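Local coordinates for pyoverdine biosynthesis protein PvcB (Pseudomonas aeruginosa, PDB 4YLM) that catalyses the iron- and 2-oxoglutarate-dependent oxidation of tyrosine isonitrile in the biosynthesis of paerucumarin, a cyclised isocyano derivative of tyrosine, at residues T141-T146 against A240-R245; P25-L30 against H55-L60; I194-E199 against T258-R263; F124-C129 against V277-E282. All blocks are in the same frame, centred on the assembly; numbering follows the deposited sequence.

Contact 1: T141-T146 against A240-R245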
loop_
_atom_site.group_PDB
_atom_site.type_symbol
_atom_site.label_atom_id
_atom_site.label_comp_id
_atom_site.label_asym_id
_atom_site.label_seq_id
_atom_site.Cartn_x
_atom_site.Cartn_y
_atom_site.Cartn_z
ATOM N N THR A 141 28.088 -3.512 9.318
ATOM C CA THR A 141 27.481 -4.157 8.155
ATOM C C THR A 141 27.334 -3.124 7.046
ATOM O O THR A 141 26.824 -2.028 7.279
ATOM C CB THR A 141 26.072 -4.711 8.495
ATOM O OG1 THR A 141 26.173 -5.631 9.580
ATOM C CG2 THR A 141 25.469 -5.424 7.309
ATOM N N THR A 142 27.757 -3.458 5.833
ATOM C CA THR A 142 27.722 -2.461 4.770
ATOM C C THR A 142 26.756 -2.814 3.654
ATOM O O THR A 142 26.544 -3.986 3.354
ATOM C CB THR A 142 29.101 -2.253 4.140
ATOM O OG1 THR A 142 29.528 -3.478 3.527
ATOM C CG2 THR A 142 30.108 -1.813 5.199
ATOM N N PHE A 143 26.225 -1.773 3.016
ATOM C CA PHE A 143 25.256 -1.902 1.940
ATOM C C PHE A 143 25.591 -0.903 0.841
ATOM O O PHE A 143 25.894 0.255 1.130
ATOM C CB PHE A 143 23.849 -1.589 2.476
ATOM C CG PHE A 143 23.371 -2.542 3.555
ATOM C CD1 PHE A 143 22.759 -3.740 3.215
ATOM C CD2 PHE A 143 23.513 -2.224 4.897
ATOM C CE1 PHE A 143 22.320 -4.617 4.195
ATOM C CE2 PHE A 143 23.072 -3.088 5.883
ATOM C CZ PHE A 143 22.464 -4.284 5.530
ATOM N N SER A 144 25.516 -1.339 -0.414
ATOM C CA SER A 144 25.718 -0.452 -1.551
ATOM C C SER A 144 24.539 -0.516 -2.496
ATOM O O SER A 144 24.098 -1.603 -2.872
ATOM C CB SER A 144 26.986 -0.837 -2.338
ATOM O OG SER A 144 28.143 -0.432 -1.638
ATOM N N SER A 145 24.048 0.648 -2.901
ATOM C CA SER A 145 22.974 0.716 -3.892
ATOM C C SER A 145 23.559 0.608 -5.289
ATOM O O SER A 145 24.340 1.463 -5.703
ATOM C CB SER A 145 22.231 2.045 -3.757
ATOM O OG SER A 145 21.545 2.347 -4.958
ATOM N N THR A 146 23.218 -0.441 -6.023
ATOM C CA THR A 146 23.844 -0.609 -7.323
ATOM C C THR A 146 23.355 0.420 -8.346
ATOM O O THR A 146 24.117 0.819 -9.221
ATOM C CB THR A 146 23.794 -2.065 -7.858
ATOM O OG1 THR A 146 22.441 -2.475 -8.081
ATOM C CG2 THR A 146 24.460 -3.027 -6.857
ATOM N N ALA A 240 26.714 6.010 -2.790
ATOM C CA ALA A 240 26.216 4.674 -3.093
ATOM C C ALA A 240 26.338 3.674 -1.945
ATOM O O ALA A 240 25.806 2.570 -2.031
ATOM C CB ALA A 240 26.907 4.119 -4.338
ATOM N N HIS A 241 27.003 4.073 -0.867
ATOM C CA HIS A 241 27.462 3.134 0.149
ATOM C C HIS A 241 27.038 3.599 1.532
ATOM O O HIS A 241 27.124 4.784 1.845
ATOM C CB HIS A 241 28.993 3.031 0.086
ATOM C CG HIS A 241 29.582 1.969 0.970
ATOM N ND1 HIS A 241 29.451 0.620 0.708
ATOM C CD2 HIS A 241 30.347 2.059 2.084
ATOM C CE1 HIS A 241 30.105 -0.074 1.624
ATOM N NE2 HIS A 241 30.644 0.774 2.481
ATOM N N TYR A 242 26.581 2.660 2.355
ATOM C CA TYR A 242 26.186 2.948 3.731
ATOM C C TYR A 242 26.722 1.871 4.674
ATOM O O TYR A 242 26.557 0.673 4.429
ATOM C CB TYR A 242 24.649 3.022 3.834
ATOM C CG TYR A 242 24.124 3.053 5.253
ATOM C CD1 TYR A 242 24.145 4.226 5.991
ATOM C CD2 TYR A 242 23.598 1.910 5.852
ATOM C CE1 TYR A 242 23.671 4.264 7.296
ATOM C CE2 TYR A 242 23.111 1.938 7.163
ATOM C CZ TYR A 242 23.153 3.117 7.873
ATOM O OH TYR A 242 22.686 3.167 9.167
ATOM N N ALA A 243 27.354 2.296 5.762
ATOM C CA ALA A 243 27.861 1.365 6.760
ATOM C C ALA A 243 27.019 1.499 8.020
ATOM O O ALA A 243 26.922 2.586 8.598
ATOM C CB ALA A 243 29.350 1.645 7.049
ATOM N N HIS A 244 26.389 0.399 8.434
ATOM C CA HIS A 244 25.469 0.430 9.570
ATOM C C HIS A 244 26.087 0.057 10.908
ATOM O O HIS A 244 26.629 -1.039 11.071
ATOM C CB HIS A 244 24.261 -0.490 9.338
ATOM C CG HIS A 244 23.196 -0.333 10.377
ATOM N ND1 HIS A 244 22.540 0.861 10.588
ATOM C CD2 HIS A 244 22.697 -1.204 11.287
ATOM C CE1 HIS A 244 21.677 0.717 11.579
ATOM N NE2 HIS A 244 21.749 -0.528 12.014
ATOM N N ARG A 245 25.951 0.960 11.874
ATOM C CA ARG A 245 26.327 0.705 13.257
ATOM C C ARG A 245 25.100 0.197 14.013
ATOM O O ARG A 245 24.176 0.960 14.281
ATOM C CB ARG A 245 26.820 2.013 13.888
ATOM C CG ARG A 245 27.188 1.933 15.366
ATOM C CD ARG A 245 28.606 1.414 15.560
ATOM N NE ARG A 245 29.594 2.259 14.888
ATOM C CZ ARG A 245 30.824 1.865 14.565
ATOM N NH1 ARG A 245 31.224 0.629 14.847
ATOM N NH2 ARG A 245 31.651 2.702 13.949
#
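His241 meets Ser144 and Thr142 on one face of an antiparallel strand pair, and its side chain can be followed outward atom by atom. CB starts 4.0 Å from Ser144 OG. CG is anti to the backbone N (chi1 -173°), 3.8 Å from Ser144 OG. ND1 then donates to Ser144 OG at 2.9 Å in a nearly straight bond (173° at the hydrogen), with the hydroxyl oxygen lying in the ring plane. Beyond it, CE1 rests 3.5 Å from Thr142 CB, and NE2 at the tip comes within 3.8 Å of Thr142 CG2. On the same face, Thr142 CG2 also reaches Ala243 CB. The other face carries Phe143, Tyr242, Thr141 and His244: Phe143 CD2 meets the edge of the Tyr242 ring, and Tyr242 OH is 2.7 Å from His244 ND1, in the plane of that imidazole. Between the faces, Phe143 and Tyr242 exchange two backbone bonds. His244 N to Thr141 O is short, whereas its return bond, Thr141 N to His244 O, is weak. Ser145 N binds Ala240 O at 2.7 Å just before helix 146-152, whose start Ser145 OG caps through Ala148 N. Strand 141-145 is the middle of a three-stranded sheet with 259-263 on its other side, and Phe143 also packs on His261, a probable iron ligand. Ser144 OG also bonds the carbonyl of Leu235 and probably gives its proton there while accepting from His241 ND1, so both polar roles of this buried hydroxyl are used.

Contact 2: P25-L30 against H55-L60; sequences PRFGLL and HHLLLL
Leu29 packs over one face of the His55 ring: its CD2 stands 3.7 Å above the imidazole plane, displaced toward the rim, a CH-pi contact in which the two side chains cross obliquely. Leu29 CB adds contacts with His55 CG and Leu58 CD2. The opposite face of the strand pair holds Leu30 beside Leu59, pointing the same way, with Leu30 CD1 3.7 Å from Leu59 CG. Further back, Phe27 CE2 at the ring edge touches Leu57 CB at 3.8 Å. This is the strand pairing of a beta-alpha-beta crossover: strands 29-33 and 57-60 run parallel, joined through helix 45-55, on which Leu29 and Leu58 pack. Its backbone bonds run from Leu29 N to Leu57 O and from Leu59 N to Leu29 O, both 2.9 Å. Gly28 opens the pairing. Its N binds His55 O, and its CA sits 3.1 Å from Leu57 O at a positive phi of 92° where a CB would jam against the preceding carbonyl. At the polar edge, a water in the His55 ring plane donates to Gly28 O and lies 2.8 Å from His55 ND1, while His55 NE2 bonds Asp9 O of the second subunit.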
loop_
_atom_site.group_PDB
_atom_site.type_symbol
_atom_site.label_atom_id
_atom_site.label_comp_id
_atom_site.label_asym_id
_atom_site.label_seq_id
_atom_site.Cartn_x
_atom_site.Cartn_y
_atom_site.Cartn_z
ATOM N N PRO A 25 23.696 8.822 1.746
ATOM C CA PRO A 25 23.769 8.241 0.404
ATOM C C PRO A 25 22.446 8.384 -0.332
ATOM O O PRO A 25 21.476 8.881 0.239
ATOM C CB PRO A 25 24.032 6.768 0.687
ATOM C CG PRO A 25 23.279 6.533 2.001
ATOM C CD PRO A 25 23.514 7.801 2.796
ATOM N N ARG A 26 22.412 7.910 -1.573
ATOM C CA ARG A 26 21.242 8.060 -2.434
ATOM C C ARG A 26 20.245 6.896 -2.308
ATOM O O ARG A 26 19.740 6.381 -3.313
ATOM C CB ARG A 26 21.704 8.215 -3.881
ATOM C CG ARG A 26 22.250 9.602 -4.174
ATOM C CD ARG A 26 22.961 9.625 -5.503
ATOM N NE ARG A 26 22.948 10.938 -6.150
ATOM C CZ ARG A 26 23.441 12.054 -5.618
ATOM N NH1 ARG A 26 23.981 12.042 -4.402
ATOM N NH2 ARG A 26 23.395 13.188 -6.303
ATOM N N PHE A 27 19.988 6.488 -1.070
ATOM C CA PHE A 27 19.018 5.435 -0.778
ATOM C C PHE A 27 18.859 5.345 0.722
ATOM O O PHE A 27 19.546 6.049 1.471
ATOM C CB PHE A 27 19.451 4.075 -1.365
ATOM C CG PHE A 27 20.610 3.406 -0.631
ATOM C CD1 PHE A 27 21.915 3.837 -0.817
ATOM C CD2 PHE A 27 20.386 2.316 0.203
ATOM C CE1 PHE A 27 22.978 3.208 -0.157
ATOM C CE2 PHE A 27 21.439 1.676 0.857
ATOM C CZ PHE A 27 22.740 2.128 0.675
ATOM N N GLY A 28 17.950 4.485 1.173
ATOM C CA GLY A 28 17.821 4.241 2.597
ATOM C C GLY A 28 16.803 5.158 3.250
ATOM O O GLY A 28 16.631 6.298 2.840
ATOM N N LEU A 29 16.139 4.659 4.285
ATOM C CA LEU A 29 15.135 5.441 4.995
ATOM C C LEU A 29 15.169 5.074 6.468
ATOM O O LEU A 29 15.314 3.905 6.811
ATOM C CB LEU A 29 13.747 5.166 4.402
ATOM C CG LEU A 29 12.563 5.977 4.940
ATOM C CD1 LEU A 29 12.686 7.421 4.447
ATOM C CD2 LEU A 29 11.239 5.364 4.461
ATOM N N LEU A 30 15.088 6.074 7.341
ATOM C CA LEU A 30 15.031 5.840 8.771
ATOM C C LEU A 30 13.586 5.980 9.206
ATOM O O LEU A 30 12.935 6.972 8.878
ATOM C CB LEU A 30 15.889 6.858 9.540
ATOM C CG LEU A 30 15.763 6.885 11.072
ATOM C CD1 LEU A 30 16.219 5.555 11.717
ATOM C CD2 LEU A 30 16.525 8.069 11.706
ATOM N N HIS A 55 13.179 2.493 -1.489
ATOM C CA HIS A 55 14.281 3.071 -0.735
ATOM C C HIS A 55 15.425 2.060 -0.547
ATOM O O HIS A 55 16.522 2.446 -0.155
ATOM C CB HIS A 55 13.811 3.544 0.638
ATOM C CG HIS A 55 12.820 4.672 0.598
ATOM N ND1 HIS A 55 13.194 5.987 0.420
ATOM C CD2 HIS A 55 11.474 4.683 0.760
ATOM C CE1 HIS A 55 12.120 6.757 0.461
ATOM N NE2 HIS A 55 11.061 5.989 0.655
ATOM N N HIS A 56 15.135 0.776 -0.780
ATOM C CA HIS A 56 16.129 -0.323 -0.763
ATOM C C HIS A 56 16.660 -0.761 0.596
ATOM O O HIS A 56 17.047 -1.918 0.770
ATOM C CB HIS A 56 17.290 -0.049 -1.745
ATOM C CG HIS A 56 16.820 0.333 -3.113
ATOM N ND1 HIS A 56 15.942 -0.445 -3.837
ATOM C CD2 HIS A 56 17.080 1.423 -3.880
ATOM C CE1 HIS A 56 15.687 0.142 -4.995
ATOM N NE2 HIS A 56 16.362 1.278 -5.045
ATOM N N LEU A 57 16.694 0.148 1.559
ATOM C CA LEU A 57 17.183 -0.185 2.892
ATOM C C LEU A 57 16.380 0.576 3.935
ATOM O O LEU A 57 16.392 1.806 3.956
ATOM C CB LEU A 57 18.683 0.168 3.028
ATOM C CG LEU A 57 19.374 -0.261 4.331
ATOM C CD1 LEU A 57 19.304 -1.779 4.526
ATOM C CD2 LEU A 57 20.843 0.207 4.387
ATOM N N LEU A 58 15.662 -0.143 4.795
ATOM C CA LEU A 58 14.914 0.509 5.862
ATOM C C LEU A 58 15.585 0.246 7.203
ATOM O O LEU A 58 16.000 -0.880 7.490
ATOM C CB LEU A 58 13.472 -0.014 5.930
ATOM C CG LEU A 58 12.677 -0.100 4.628
ATOM C CD1 LEU A 58 11.237 -0.559 4.933
ATOM C CD2 LEU A 58 12.663 1.250 3.914
ATOM N N LEU A 59 15.676 1.285 8.024
ATOM C CA LEU A 59 16.157 1.135 9.385
ATOM C C LEU A 59 15.017 1.540 10.297
ATOM O O LEU A 59 14.626 2.697 10.311
ATOM C CB LEU A 59 17.385 2.026 9.628
ATOM C CG LEU A 59 17.807 2.245 11.087
ATOM C CD1 LEU A 59 18.063 0.906 11.781
ATOM C CD2 LEU A 59 19.048 3.180 11.189
ATOM N N LEU A 60 14.427 0.574 10.996
ATOM C CA LEU A 60 13.433 0.886 12.020
ATOM C C LEU A 60 14.161 0.915 13.354
ATOM O O LEU A 60 14.682 -0.111 13.812
ATOM C CB LEU A 60 12.318 -0.161 12.060
ATOM C CG LEU A 60 11.352 -0.161 10.870
ATOM C CD1 LEU A 60 12.002 -0.735 9.639
ATOM C CD2 LEU A 60 10.099 -0.967 11.235
HETATM O O HOH W 1 15.812 6.851 0.131
#

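Contact 3: I194-E199 against T258-R263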
loop_
_atom_site.group_PDB
_atom_site.type_symbol
_atom_site.label_atom_id
_atom_site.label_comp_id
_atom_site.label_asym_id
_atom_site.label_seq_id
_atom_site.Cartn_x
_atom_site.Cartn_y
_atom_site.Cartn_z
ATOM N N ILE A 194 20.539 -2.701 -12.606
ATOM C CA ILE A 194 21.235 -2.957 -11.352
ATOM C C ILE A 194 22.614 -3.540 -11.673
ATOM O O ILE A 194 22.918 -3.820 -12.831
ATOM C CB ILE A 194 20.483 -3.994 -10.495
ATOM C CG1 ILE A 194 20.283 -5.287 -11.301
ATOM C CG2 ILE A 194 19.121 -3.421 -9.972
ATOM C CD1 ILE A 194 19.828 -6.499 -10.435
ATOM N N LEU A 195 23.432 -3.731 -10.645
ATOM C CA LEU A 195 24.666 -4.492 -10.787
ATOM C C LEU A 195 24.541 -5.797 -10.008
ATOM O O LEU A 195 23.940 -5.833 -8.925
ATOM C CB LEU A 195 25.858 -3.692 -10.261
ATOM C CG LEU A 195 26.128 -2.311 -10.869
ATOM C CD1 LEU A 195 27.263 -1.629 -10.135
ATOM C CD2 LEU A 195 26.453 -2.430 -12.364
ATOM N N ARG A 196 25.093 -6.870 -10.565
ATOM C CA ARG A 196 25.312 -8.101 -9.799
ATOM C C ARG A 196 26.816 -8.368 -9.855
ATOM O O ARG A 196 27.357 -8.648 -10.912
ATOM C CB ARG A 196 24.533 -9.279 -10.394
ATOM C CG ARG A 196 23.014 -9.147 -10.306
ATOM C CD ARG A 196 22.486 -9.243 -8.862
ATOM N NE ARG A 196 22.594 -7.978 -8.131
ATOM C CZ ARG A 196 22.103 -7.772 -6.907
ATOM N NH1 ARG A 196 21.472 -8.749 -6.263
ATOM N NH2 ARG A 196 22.240 -6.588 -6.322
ATOM N N PHE A 197 27.478 -8.256 -8.712
ATOM C CA PHE A 197 28.923 -8.338 -8.645
ATOM C C PHE A 197 29.270 -8.998 -7.327
ATOM O O PHE A 197 28.747 -8.607 -6.289
ATOM C CB PHE A 197 29.499 -6.921 -8.702
ATOM C CG PHE A 197 30.999 -6.832 -8.485
ATOM C CD1 PHE A 197 31.878 -7.613 -9.219
ATOM C CD2 PHE A 197 31.521 -5.909 -7.591
ATOM C CE1 PHE A 197 33.257 -7.502 -9.037
ATOM C CE2 PHE A 197 32.892 -5.781 -7.410
ATOM C CZ PHE A 197 33.761 -6.582 -8.132
ATOM N N CYS A 198 30.112 -10.028 -7.373
ATOM C CA CYS A 198 30.673 -10.590 -6.151
ATOM C C CYS A 198 32.132 -10.158 -6.118
ATOM O O CYS A 198 32.913 -10.520 -6.996
ATOM C CB CYS A 198 30.540 -12.118 -6.122
ATOM S SG CYS A 198 31.136 -12.887 -4.563
ATOM N N GLU A 199 32.481 -9.351 -5.123
ATOM C CA GLU A 199 33.782 -8.706 -5.078
ATOM C C GLU A 199 34.847 -9.664 -4.531
ATOM O O GLU A 199 34.579 -10.414 -3.598
ATOM C CB GLU A 199 33.697 -7.453 -4.201
ATOM C CG GLU A 199 34.989 -6.675 -4.098
ATOM C CD GLU A 199 34.946 -5.616 -3.018
ATOM O OE1 GLU A 199 33.969 -5.598 -2.227
ATOM O OE2 GLU A 199 35.903 -4.807 -2.952
ATOM N N THR A 258 18.548 -5.440 -5.258
ATOM C CA THR A 258 19.074 -4.160 -5.726
ATOM C C THR A 258 20.418 -3.825 -5.073
ATOM O O THR A 258 21.314 -3.289 -5.723
ATOM C CB THR A 258 18.086 -3.020 -5.409
ATOM O OG1 THR A 258 16.835 -3.295 -6.055
ATOM C CG2 THR A 258 18.621 -1.668 -5.916
ATOM N N LEU A 259 20.544 -4.114 -3.781
ATOM C CA LEU A 259 21.775 -3.807 -3.063
ATOM C C LEU A 259 22.781 -4.939 -3.190
ATOM O O LEU A 259 22.432 -6.058 -3.573
ATOM C CB LEU A 259 21.504 -3.620 -1.570
ATOM C CG LEU A 259 20.409 -2.629 -1.178
ATOM C CD1 LEU A 259 20.242 -2.677 0.333
ATOM C CD2 LEU A 259 20.787 -1.224 -1.650
ATOM N N LEU A 260 24.029 -4.621 -2.865
ATOM C CA LEU A 260 25.030 -5.622 -2.505
ATOM C C LEU A 260 25.369 -5.305 -1.071
ATOM O O LEU A 260 25.167 -4.178 -0.617
ATOM C CB LEU A 260 26.285 -5.499 -3.375
ATOM C CG LEU A 260 26.050 -5.688 -4.874
ATOM C CD1 LEU A 260 27.321 -5.394 -5.694
ATOM C CD2 LEU A 260 25.520 -7.093 -5.161
ATOM N N HIS A 261 25.884 -6.283 -0.338
ATOM C CA HIS A 261 26.169 -6.050 1.059
ATOM C C HIS A 261 27.461 -6.745 1.453
ATOM O O HIS A 261 27.939 -7.644 0.763
ATOM C CB HIS A 261 25.012 -6.571 1.916
ATOM C CG HIS A 261 24.903 -8.060 1.917
ATOM N ND1 HIS A 261 25.414 -8.842 2.932
ATOM C CD2 HIS A 261 24.372 -8.916 1.012
ATOM C CE1 HIS A 261 25.190 -10.116 2.659
ATOM N NE2 HIS A 261 24.555 -10.189 1.502
ATOM N N GLY A 262 28.027 -6.325 2.567
ATOM C CA GLY A 262 29.254 -6.937 3.028
ATOM C C GLY A 262 29.515 -6.498 4.436
ATOM O O GLY A 262 28.574 -6.249 5.193
ATOM N N ARG A 263 30.793 -6.381 4.782
ATOM C CA ARG A 263 31.159 -6.029 6.139
ATOM C C ARG A 263 32.535 -5.377 6.249
ATOM O O ARG A 263 33.531 -5.863 5.712
ATOM C CB ARG A 263 31.109 -7.251 7.049
ATOM C CG ARG A 263 31.240 -6.874 8.513
ATOM C CD ARG A 263 31.388 -8.091 9.399
ATOM N NE ARG A 263 31.500 -7.692 10.798
ATOM C CZ ARG A 263 31.413 -8.535 11.821
ATOM N NH1 ARG A 263 31.214 -9.828 11.591
ATOM N NH2 ARG A 263 31.523 -8.087 13.068
#
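Arg196 and Leu260 slide past each other in opposite directions, bringing Leu260 CD2 over one face of the guanidinium, 3.5 Å above its plane and toward the NH2 rim. The arginine leaves its own backbone on the side away from strand 259-263 and returns because its chain bends twice, at chi2 (-69°) and chi3 (82°). That folding lets NE reach back to the preceding carbonyl, Leu195 O, at 2.7 Å and almost within the guanidinium plane, with NH2 adding a weak bond to the same oxygen. NH2 also spans the contact to Leu259 O at 2.8 Å. It approaches from well above that carbonyl's plane, 60° out of it, and the oxygen is tilted from the guanidinium plane in turn. Thr258 O lies nearby but at a poor angle for NH2; that carbonyl oxygen is bonded by Thr146 OG1 instead. The second branch of Leu260 faces the backbone beyond the arginine, CD1 being 3.6 Å from Phe197 O and 4.0 Å from Phe197 CB. At the other end, Ile194 CG2 only brushes Thr258 CA, at 4.3 Å. The contact thus ties the end of strand 193-195 to the start of strand 259-263, two residues short of the probable iron ligand His261. With NH1 bonded to Asn256 O, the guanidinium is gripped by three main-chain carbonyls while a methyl lies on one face. Such a buried group probably keeps its charge, which the three carbonyl oxygens would stabilise, and its bonds tie Leu195, Asn256 and Leu259 together just ahead of His261.

Contact 4: F124-C129 against V277-E282; sequences FQVFHC and VHIHAE
Phe124 and Ile279 meet at the tight end of this antiparallel pair, CB to CB 4.0 Å, with Ile279 CB near the edge of the phenyl ring. Ile279 CG1 is anti to its carbonyl carbon (chi1 -50°) and also reaches Val126 CG2, again at 4.0 Å. Val277 lies next to Val126 on this apolar face, which helix 69-79 covers through Phe79 and Cys76; helix 45-55 packs on Phe124. Four backbone bonds hold the register: Val126 N to Val277 O at 2.8 Å and its return, Ile279 N to Phe124 O, and the longer Phe124 N to Ile279 O at 3.2 Å. Beyond these residues the contact thins out. Phe127 to Cys129 leave segment 277-282 behind, and the other chain turns a corner at Glu282, which lies exposed in a salt bridge with Arg53. The opposite face is polar. Gln125 and His278 lie side by side pointing the same way, amide and imidazole planes only 5° apart, and Gln125 CG is 4.0 Å from His278 CD2. Gln125 NE2 and His278 NE2 both bond Asp114 OD2, while His278 ND1 meets Trp85 NE1. The indole N-H can only donate, consistent with an imidazole whose proton sits on NE2; this second shell, two near-coplanar groups on one carboxylate oxygen, probably helps to position Asp114, a probable iron ligand.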
loop_
_atom_site.group_PDB
_atom_site.type_symbol
_atom_site.label_atom_id
_atom_site.label_comp_id
_atom_site.label_asym_id
_atom_site.label_seq_id
_atom_site.Cartn_x
_atom_site.Cartn_y
_atom_site.Cartn_z
ATOM N N PHE A 124 14.258 -10.111 0.137
ATOM C CA PHE A 124 14.627 -9.307 1.297
ATOM C C PHE A 124 15.439 -10.079 2.326
ATOM O O PHE A 124 15.219 -11.287 2.545
ATOM C CB PHE A 124 13.378 -8.786 2.033
ATOM C CG PHE A 124 12.449 -7.954 1.178
ATOM C CD1 PHE A 124 12.842 -6.706 0.698
ATOM C CD2 PHE A 124 11.175 -8.419 0.870
ATOM C CE1 PHE A 124 11.963 -5.932 -0.096
ATOM C CE2 PHE A 124 10.297 -7.657 0.082
ATOM C CZ PHE A 124 10.694 -6.418 -0.398
ATOM N N GLN A 125 16.343 -9.353 2.986
ATOM C CA GLN A 125 16.909 -9.767 4.266
ATOM C C GLN A 125 16.201 -8.951 5.353
ATOM O O GLN A 125 16.058 -7.738 5.225
ATOM C CB GLN A 125 18.418 -9.468 4.323
ATOM C CG GLN A 125 19.262 -10.077 3.201
ATOM C CD GLN A 125 20.520 -9.254 2.918
ATOM O OE1 GLN A 125 20.461 -8.029 2.822
ATOM N NE2 GLN A 125 21.659 -9.922 2.812
ATOM N N VAL A 126 15.729 -9.619 6.402
ATOM C CA VAL A 126 15.207 -8.940 7.574
ATOM C C VAL A 126 16.173 -9.240 8.723
ATOM O O VAL A 126 16.377 -10.401 9.079
ATOM C CB VAL A 126 13.790 -9.424 7.935
ATOM C CG1 VAL A 126 13.315 -8.780 9.239
ATOM C CG2 VAL A 126 12.816 -9.095 6.790
ATOM N N PHE A 127 16.788 -8.197 9.272
ATOM C CA PHE A 127 17.733 -8.352 10.380
ATOM C C PHE A 127 17.136 -7.751 11.640
ATOM O O PHE A 127 16.742 -6.593 11.642
ATOM C CB PHE A 127 19.034 -7.585 10.119
ATOM C CG PHE A 127 19.860 -8.103 8.977
ATOM C CD1 PHE A 127 20.794 -9.111 9.174
ATOM C CD2 PHE A 127 19.759 -7.532 7.719
ATOM C CE1 PHE A 127 21.594 -9.568 8.116
ATOM C CE2 PHE A 127 20.543 -7.982 6.664
ATOM C CZ PHE A 127 21.472 -8.996 6.866
ATOM N N HIS A 128 17.090 -8.521 12.718
ATOM C CA HIS A 128 16.742 -7.974 14.015
ATOM C C HIS A 128 18.014 -7.944 14.877
ATOM O O HIS A 128 18.666 -8.972 15.044
ATOM C CB HIS A 128 15.696 -8.850 14.683
ATOM C CG HIS A 128 15.381 -8.454 16.095
ATOM N ND1 HIS A 128 15.052 -9.376 17.070
ATOM C CD2 HIS A 128 15.338 -7.241 16.694
ATOM C CE1 HIS A 128 14.823 -8.744 18.208
ATOM N NE2 HIS A 128 14.989 -7.448 18.008
ATOM N N CYS A 129 18.376 -6.778 15.396
ATOM C CA CYS A 129 19.486 -6.707 16.346
ATOM C C CYS A 129 18.976 -7.040 17.739
ATOM O O CYS A 129 18.279 -6.240 18.369
ATOM C CB CYS A 129 20.143 -5.328 16.344
ATOM S SG CYS A 129 21.548 -5.191 17.489
ATOM N N VAL A 277 16.425 -13.258 8.722
ATOM C CA VAL A 277 15.413 -14.043 8.022
ATOM C C VAL A 277 15.366 -13.596 6.559
ATOM O O VAL A 277 15.456 -12.397 6.267
ATOM C CB VAL A 277 14.024 -13.836 8.667
ATOM C CG1 VAL A 277 12.934 -14.635 7.917
ATOM C CG2 VAL A 277 14.069 -14.212 10.159
ATOM N N HIS A 278 15.257 -14.558 5.643
ATOM C CA HIS A 278 15.118 -14.275 4.223
ATOM C C HIS A 278 13.641 -14.316 3.832
ATOM O O HIS A 278 12.899 -15.165 4.321
ATOM C CB HIS A 278 15.872 -15.321 3.404
ATOM C CG HIS A 278 17.343 -15.067 3.288
ATOM N ND1 HIS A 278 18.275 -16.080 3.341
ATOM C CD2 HIS A 278 18.041 -13.925 3.074
ATOM C CE1 HIS A 278 19.486 -15.572 3.177
ATOM N NE2 HIS A 278 19.372 -14.266 3.020
ATOM N N ILE A 279 13.220 -13.411 2.949
ATOM C CA ILE A 279 11.842 -13.404 2.447
ATOM C C ILE A 279 11.891 -13.606 0.948
ATOM O O ILE A 279 12.621 -12.904 0.253
ATOM C CB ILE A 279 11.129 -12.069 2.736
ATOM C CG1 ILE A 279 11.291 -11.679 4.211
ATOM C CG2 ILE A 279 9.648 -12.118 2.278
ATOM C CD1 ILE A 279 10.591 -12.599 5.179
ATOM N N HIS A 280 11.115 -14.561 0.447
ATOM C CA HIS A 280 11.072 -14.846 -0.979
ATOM C C HIS A 280 10.517 -13.652 -1.744
ATOM O O HIS A 280 9.756 -12.856 -1.197
ATOM C CB HIS A 280 10.156 -16.042 -1.250
ATOM C CG HIS A 280 10.831 -17.372 -1.105
ATOM N ND1 HIS A 280 11.885 -17.763 -1.904
ATOM C CD2 HIS A 280 10.592 -18.406 -0.263
ATOM C CE1 HIS A 280 12.265 -18.981 -1.561
ATOM N NE2 HIS A 280 11.491 -19.396 -0.573
ATOM N N ALA A 281 10.910 -13.542 -3.003
ATOM C CA ALA A 281 10.231 -12.673 -3.959
ATOM C C ALA A 281 8.803 -13.181 -4.197
ATOM O O ALA A 281 8.442 -14.273 -3.748
ATOM C CB ALA A 281 11.024 -12.628 -5.282
ATOM N N GLU A 282 7.991 -12.384 -4.893
ATOM C CA GLU A 282 6.577 -12.699 -5.102
ATOM C C GLU A 282 6.289 -12.796 -6.590
ATOM O O GLU A 282 6.096 -11.778 -7.247
ATOM C CB GLU A 282 5.677 -11.608 -4.519
ATOM C CG GLU A 282 5.693 -11.470 -3.016
ATOM C CD GLU A 282 4.855 -10.290 -2.554
ATOM O OE1 GLU A 282 3.749 -10.517 -2.024
ATOM O OE2 GLU A 282 5.293 -9.135 -2.733
#

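How the contacts relate
Contact 3 reaches the three-stranded sheet of contact 1 through strand 259-263, where Ser144 N meets Leu260 O at 2.9 Å. Contacts 2 and 4 belong to the larger mixed sheet; their nearest atoms are about 6 Å apart. Side chains of contacts 1 and 2 pack together from the two sheets, Leu57 CD2 lying 3.6 Å from Tyr242 CD2, consistent with the double-stranded beta-helix of TfdA-family oxygenases. Contact 2 also touches contact 3 through His56 O, 3.3 Å from Leu259 CD1. Contacts 1, 3 and 4 converge on the probable iron site: contact 3 supplies His261, whose NE2 lies 3.2 Å from Gln125 NE2 of contact 4 in packing contact, and Phe143 CE1 of contact 1 is 4.1 Å from Gln125 OE1.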